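Alkaline phosphatase (PDB 2W5V) probably hydrolyses phosphate monoesters as a metal-dependent alkaline phosphatase that carries two zinc ions and one magnesium ion in its active site. Local coordinates at residues 123-137 with 247-260. The protein carries 1 engineered substitution. Numbering follows the deposited sequence.
Sequences IKTGVVATSSITDAT and SAFFIMSEGSQIDW. Engineered in segment 123-137: Asp135 (natural residue His). With MG (magnesium ion), chain I; ZN (zinc ion), chain G.
Glu254 and Thr137 meet at the magnesium ion, Glu254 OE2 binding it at 2.1 Å and Thr137 OG1 at 2.2 Å. With CG anti to the backbone N (chi1 -178°) and the chain extended beyond, Glu254 reaches from its strand to the metal; Asp43 and three waters complete the shell. Its other oxygen, OE1, accepts hydrogen bonds from a magnesium-bound water and from Ser256 OG, which approaches from above the carboxylate plane at 2.6 Å. That water also donates to OD2 of Asp135, an engineered residue replacing the natural histidine. Strands 124-129 and 249-255 are parallel neighbours in the central sheet of the alkaline phosphatase fold, and the metal site lies at their C-terminal ends. Met252, on the same face as Glu254, bends so that CE lies 3.9 Å from Val127 CG1 and 4.1 Å from Thr137 O. Past the strand end, Ser256 OG accepts from Thr130 N at 3.0 Å and, weakly, from Ser131 N. Were Ser256 an alanine, both amides would probably lose their shared acceptor and Glu254 OE1 its hydroxyl donor. Gln257 NE2 donates to Thr130 O at 3.1 Å from above the carbonyl plane, while Gln257 OE1 is hydrogen-bonded to Tyr269 OH.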
loop_
_atom_site.group_PDB
_atom_site.type_symbol
_atom_site.label_atom_id
_atom_site.label_comp_id
_atom_site.label_asym_id
_atom_site.label_seq_id
_atom_site.Cartn_x
_atom_site.Cartn_y
_atom_site.Cartn_z
ATOM N N ILE B 123 -12.891 -30.761 1.301
ATOM C CA ILE B 123 -12.032 -29.962 0.422
ATOM C C ILE B 123 -10.609 -30.533 0.405
ATOM O O ILE B 123 -10.026 -30.783 1.465
ATOM C CB ILE B 123 -11.960 -28.503 0.913
ATOM C CG1 ILE B 123 -13.361 -27.948 1.200
ATOM C CG2 ILE B 123 -11.210 -27.621 -0.084
ATOM C CD1 ILE B 123 -14.241 -27.848 -0.021
ATOM N N LYS B 124 -10.045 -30.741 -0.782
ATOM C CA LYS B 124 -8.642 -31.163 -0.901
ATOM C C LYS B 124 -7.679 -29.989 -0.613
ATOM O O LYS B 124 -7.934 -28.857 -1.021
ATOM C CB LYS B 124 -8.382 -31.743 -2.296
ATOM C CG LYS B 124 -9.035 -33.105 -2.552
ATOM C CD LYS B 124 -8.238 -34.226 -1.894
ATOM C CE LYS B 124 -8.861 -35.591 -2.149
ATOM N NZ LYS B 124 -10.214 -35.696 -1.541
ATOM N N THR B 125 -6.577 -30.253 0.084
ATOM C CA THR B 125 -5.715 -29.168 0.561
ATOM C C THR B 125 -4.251 -29.336 0.158
ATOM O O THR B 125 -3.738 -30.452 0.073
ATOM C CB THR B 125 -5.787 -29.040 2.096
ATOM O OG1 THR B 125 -5.425 -30.291 2.699
ATOM C CG2 THR B 125 -7.193 -28.661 2.538
ATOM N N GLY B 126 -3.575 -28.222 -0.091
ATOM C CA GLY B 126 -2.173 -28.275 -0.453
ATOM C C GLY B 126 -1.365 -27.088 0.040
ATOM O O GLY B 126 -1.892 -25.988 0.233
ATOM N N VAL B 127 -0.069 -27.313 0.227
ATOM C CA VAL B 127 0.838 -26.279 0.696
ATOM C C VAL B 127 2.155 -26.328 -0.080
ATOM O O VAL B 127 2.803 -27.378 -0.161
ATOM C CB VAL B 127 1.105 -26.441 2.194
ATOM C CG1 VAL B 127 2.227 -25.535 2.633
ATOM C CG2 VAL B 127 -0.165 -26.148 2.982
ATOM N N VAL B 128 2.538 -25.196 -0.659
ATOM C CA VAL B 128 3.777 -25.090 -1.426
ATOM C C VAL B 128 4.632 -23.970 -0.842
ATOM O O VAL B 128 4.091 -22.944 -0.409
ATOM C CB VAL B 128 3.480 -24.804 -2.919
ATOM C CG1 VAL B 128 4.758 -24.486 -3.675
ATOM C CG2 VAL B 128 2.758 -25.987 -3.547
ATOM N N ALA B 129 5.954 -24.159 -0.817
ATOM C CA ALA B 129 6.861 -23.161 -0.247
ATOM C C ALA B 129 8.267 -23.264 -0.837
ATOM O O ALA B 129 8.679 -24.342 -1.245
ATOM C CB ALA B 129 6.927 -23.323 1.257
ATOM N N THR B 130 9.008 -22.153 -0.857
ATOM C CA THR B 130 10.397 -22.182 -1.327
ATOM C C THR B 130 11.381 -22.308 -0.169
ATOM O O THR B 130 12.581 -22.484 -0.374
ATOM C CB THR B 130 10.768 -20.963 -2.202
ATOM O OG1 THR B 130 10.575 -19.757 -1.454
ATOM C CG2 THR B 130 9.909 -20.923 -3.453
ATOM N N SER B 131 10.868 -22.214 1.050
ATOM C CA SER B 131 11.658 -22.532 2.232
ATOM C C SER B 131 11.521 -24.024 2.513
ATOM O O SER B 131 10.957 -24.774 1.714
ATOM C CB SER B 131 11.135 -21.753 3.444
ATOM O OG SER B 131 9.753 -22.027 3.659
ATOM N N SER B 132 12.033 -24.458 3.656
ATOM C CA SER B 132 11.694 -25.785 4.140
ATOM C C SER B 132 10.182 -25.846 4.316
ATOM O O SER B 132 9.540 -24.841 4.644
ATOM C CB SER B 132 12.393 -26.063 5.472
ATOM O OG SER B 132 11.812 -27.177 6.128
ATOM N N ILE B 133 9.598 -27.022 4.127
ATOM C CA ILE B 133 8.163 -27.150 4.345
ATOM C C ILE B 133 7.816 -26.999 5.832
ATOM O O ILE B 133 6.644 -26.861 6.200
ATOM C CB ILE B 133 7.609 -28.473 3.774
ATOM C CG1 ILE B 133 6.103 -28.351 3.524
ATOM C CG2 ILE B 133 7.946 -29.647 4.678
ATOM C CD1 ILE B 133 5.758 -27.447 2.330
ATOM N N THR B 134 8.840 -27.010 6.680
ATOM C CA THR B 134 8.633 -26.946 8.127
ATOM C C THR B 134 8.824 -25.524 8.634
ATOM O O THR B 134 8.723 -25.272 9.842
ATOM C CB THR B 134 9.623 -27.841 8.888
ATOM O OG1 THR B 134 10.962 -27.395 8.632
ATOM C CG2 THR B 134 9.476 -29.299 8.458
ATOM N N ASP B 135 9.125 -24.603 7.718
ATOM C CA ASP B 135 9.301 -23.197 8.085
ATOM C C ASP B 135 7.985 -22.592 8.560
ATOM O O ASP B 135 6.912 -23.146 8.318
ATOM C CB ASP B 135 9.885 -22.380 6.924
ATOM C CG ASP B 135 10.497 -21.064 7.388
ATOM O OD1 ASP B 135 11.095 -21.045 8.486
ATOM O OD2 ASP B 135 10.376 -20.048 6.662
ATOM N N ALA B 136 8.068 -21.449 9.236
ATOM C CA ALA B 136 6.923 -20.903 9.958
ATOM C C ALA B 136 5.654 -20.755 9.110
ATOM O O ALA B 136 4.559 -21.085 9.569
ATOM C CB ALA B 136 7.292 -19.559 10.611
ATOM N N THR B 137 5.791 -20.254 7.883
ATOM C CA THR B 137 4.613 -19.978 7.061
ATOM C C THR B 137 3.822 -21.242 6.658
ATOM O O THR B 137 2.627 -21.342 6.966
ATOM C CB THR B 137 4.962 -19.121 5.817
ATOM O OG1 THR B 137 5.801 -18.037 6.215
ATOM C CG2 THR B 137 3.696 -18.555 5.187
ATOM N N SER B 247 -13.128 -32.234 -7.477
ATOM C CA SER B 247 -13.064 -31.874 -6.068
ATOM C C SER B 247 -12.766 -30.387 -5.904
ATOM O O SER B 247 -12.061 -29.800 -6.712
ATOM C CB SER B 247 -11.977 -32.703 -5.385
ATOM O OG SER B 247 -11.822 -32.322 -4.034
ATOM N N ALA B 248 -13.302 -29.775 -4.859
ATOM C CA ALA B 248 -12.916 -28.407 -4.531
ATOM C C ALA B 248 -11.575 -28.444 -3.799
ATOM O O ALA B 248 -11.199 -29.474 -3.240
ATOM C CB ALA B 248 -13.970 -27.755 -3.674
ATOM N N PHE B 249 -10.853 -27.332 -3.796
ATOM C CA PHE B 249 -9.539 -27.320 -3.174
ATOM C C PHE B 249 -9.182 -26.004 -2.503
ATOM O O PHE B 249 -9.732 -24.951 -2.821
ATOM C CB PHE B 249 -8.456 -27.712 -4.193
ATOM C CG PHE B 249 -8.286 -26.724 -5.335
ATOM C CD1 PHE B 249 -7.518 -25.575 -5.168
ATOM C CD2 PHE B 249 -8.866 -26.965 -6.578
ATOM C CE1 PHE B 249 -7.343 -24.671 -6.212
ATOM C CE2 PHE B 249 -8.690 -26.070 -7.635
ATOM C CZ PHE B 249 -7.930 -24.922 -7.447
ATOM N N PHE B 250 -8.263 -26.093 -1.551
ATOM C CA PHE B 250 -7.626 -24.939 -0.953
ATOM C C PHE B 250 -6.113 -25.123 -1.074
ATOM O O PHE B 250 -5.593 -26.188 -0.754
ATOM C CB PHE B 250 -8.013 -24.819 0.528
ATOM C CG PHE B 250 -7.216 -23.785 1.263
ATOM C CD1 PHE B 250 -7.633 -22.461 1.296
ATOM C CD2 PHE B 250 -6.028 -24.126 1.884
ATOM C CE1 PHE B 250 -6.890 -21.503 1.950
ATOM C CE2 PHE B 250 -5.275 -23.181 2.546
ATOM C CZ PHE B 250 -5.704 -21.860 2.579
ATOM N N ILE B 251 -5.411 -24.095 -1.545
ATOM C CA ILE B 251 -3.948 -24.129 -1.659
ATOM C C ILE B 251 -3.357 -22.869 -1.051
ATOM O O ILE B 251 -3.887 -21.775 -1.254
ATOM C CB ILE B 251 -3.504 -24.195 -3.148
ATOM C CG1 ILE B 251 -3.918 -25.521 -3.776
ATOM C CG2 ILE B 251 -2.002 -23.991 -3.294
ATOM C CD1 ILE B 251 -3.888 -25.499 -5.307
ATOM N N MET B 252 -2.278 -23.020 -0.288
ATOM C CA MET B 252 -1.444 -21.891 0.114
ATOM C C MET B 252 -0.075 -22.111 -0.525
ATOM O O MET B 252 0.551 -23.143 -0.298
ATOM C CB MET B 252 -1.294 -21.813 1.639
ATOM C CG MET B 252 -0.623 -20.522 2.136
ATOM S SD MET B 252 1.173 -20.428 1.877
ATOM C CE MET B 252 1.725 -21.715 3.012
ATOM N N SER B 253 0.358 -21.159 -1.347
ATOM C CA SER B 253 1.703 -21.164 -1.928
ATOM C C SER B 253 2.485 -19.944 -1.445
ATOM O O SER B 253 1.975 -18.820 -1.467
ATOM C CB SER B 253 1.643 -21.136 -3.457
ATOM O OG SER B 253 0.951 -22.265 -3.952
ATOM N N GLU B 254 3.728 -20.157 -1.032
ATOM C CA GLU B 254 4.500 -19.074 -0.447
ATOM C C GLU B 254 5.749 -18.751 -1.247
ATOM O O GLU B 254 6.538 -19.644 -1.559
ATOM C CB GLU B 254 4.908 -19.414 0.986
ATOM C CG GLU B 254 5.667 -18.280 1.647
ATOM C CD GLU B 254 6.458 -18.713 2.856
ATOM O OE1 GLU B 254 6.737 -19.919 3.001
ATOM O OE2 GLU B 254 6.816 -17.829 3.656
ATOM N N GLY B 255 5.919 -17.472 -1.580
ATOM C CA GLY B 255 7.206 -16.970 -2.030
ATOM C C GLY B 255 8.023 -16.683 -0.781
ATOM O O GLY B 255 8.050 -15.557 -0.279
ATOM N N SER B 256 8.688 -17.717 -0.277
ATOM C CA SER B 256 9.266 -17.702 1.065
ATOM C C SER B 256 10.490 -16.799 1.224
ATOM O O SER B 256 10.741 -16.265 2.315
ATOM C CB SER B 256 9.661 -19.129 1.468
ATOM O OG SER B 256 8.600 -20.048 1.245
ATOM N N GLN B 257 11.264 -16.644 0.154
ATOM C CA GLN B 257 12.604 -16.077 0.297
ATOM C C GLN B 257 12.698 -14.579 0.052
ATOM O O GLN B 257 13.780 -13.993 0.161
ATOM C CB GLN B 257 13.618 -16.841 -0.559
ATOM C CG GLN B 257 13.685 -18.320 -0.207
ATOM C CD GLN B 257 14.855 -19.029 -0.846
ATOM O OE1 GLN B 257 15.890 -18.420 -1.123
ATOM N NE2 GLN B 257 14.700 -20.324 -1.087
ATOM N N ILE B 258 11.569 -13.952 -0.266
ATOM C CA ILE B 258 11.540 -12.505 -0.362
ATOM C C ILE B 258 12.002 -11.918 0.974
ATOM O O ILE B 258 12.756 -10.940 1.024
ATOM C CB ILE B 258 10.132 -11.997 -0.709
ATOM C CG1 ILE B 258 9.693 -12.555 -2.072
ATOM C CG2 ILE B 258 10.111 -10.471 -0.713
ATOM C CD1 ILE B 258 8.175 -12.570 -2.288
ATOM N N ASP B 259 11.555 -12.538 2.056
ATOM C CA ASP B 259 11.914 -12.128 3.413
ATOM C C ASP B 259 13.434 -12.178 3.629
ATOM O O ASP B 259 14.023 -11.286 4.238
ATOM C CB ASP B 259 11.196 -13.055 4.404
ATOM C CG ASP B 259 11.502 -12.725 5.858
ATOM O OD1 ASP B 259 11.295 -11.574 6.275
ATOM O OD2 ASP B 259 11.936 -13.630 6.591
ATOM N N TRP B 260 14.071 -13.220 3.109
ATOM C CA TRP B 260 15.502 -13.409 3.326
ATOM C C TRP B 260 16.339 -12.359 2.591
ATOM O O TRP B 260 17.349 -11.889 3.111
ATOM C CB TRP B 260 15.915 -14.833 2.939
ATOM C CG TRP B 260 15.051 -15.889 3.600
ATOM C CD1 TRP B 260 14.110 -15.688 4.573
ATOM C CD2 TRP B 260 15.074 -17.304 3.355
ATOM N NE1 TRP B 260 13.535 -16.885 4.935
ATOM C CE2 TRP B 260 14.107 -17.892 4.204
ATOM C CE3 TRP B 260 15.813 -18.129 2.499
ATOM C CZ2 TRP B 260 13.859 -19.267 4.219
ATOM C CZ3 TRP B 260 15.568 -19.497 2.517
ATOM C CH2 TRP B 260 14.599 -20.052 3.374
HETATM MG MG MG I . 7.821 -17.585 5.483
HETATM ZN ZN ZN G . 11.876 -12.535 8.589
HETATM O O HOH W 1 -12.618 -34.142 -2.048
HETATM O O HOH W 2 10.915 -17.202 -2.740
HETATM O O HOH W 3 8.149 -19.848 5.397
HETATM O O HOH W 4 8.868 -17.710 7.533
HETATM O O HOH W 5 9.769 -17.055 4.617
HETATM O O HOH W 6 12.750 -14.623 9.821
#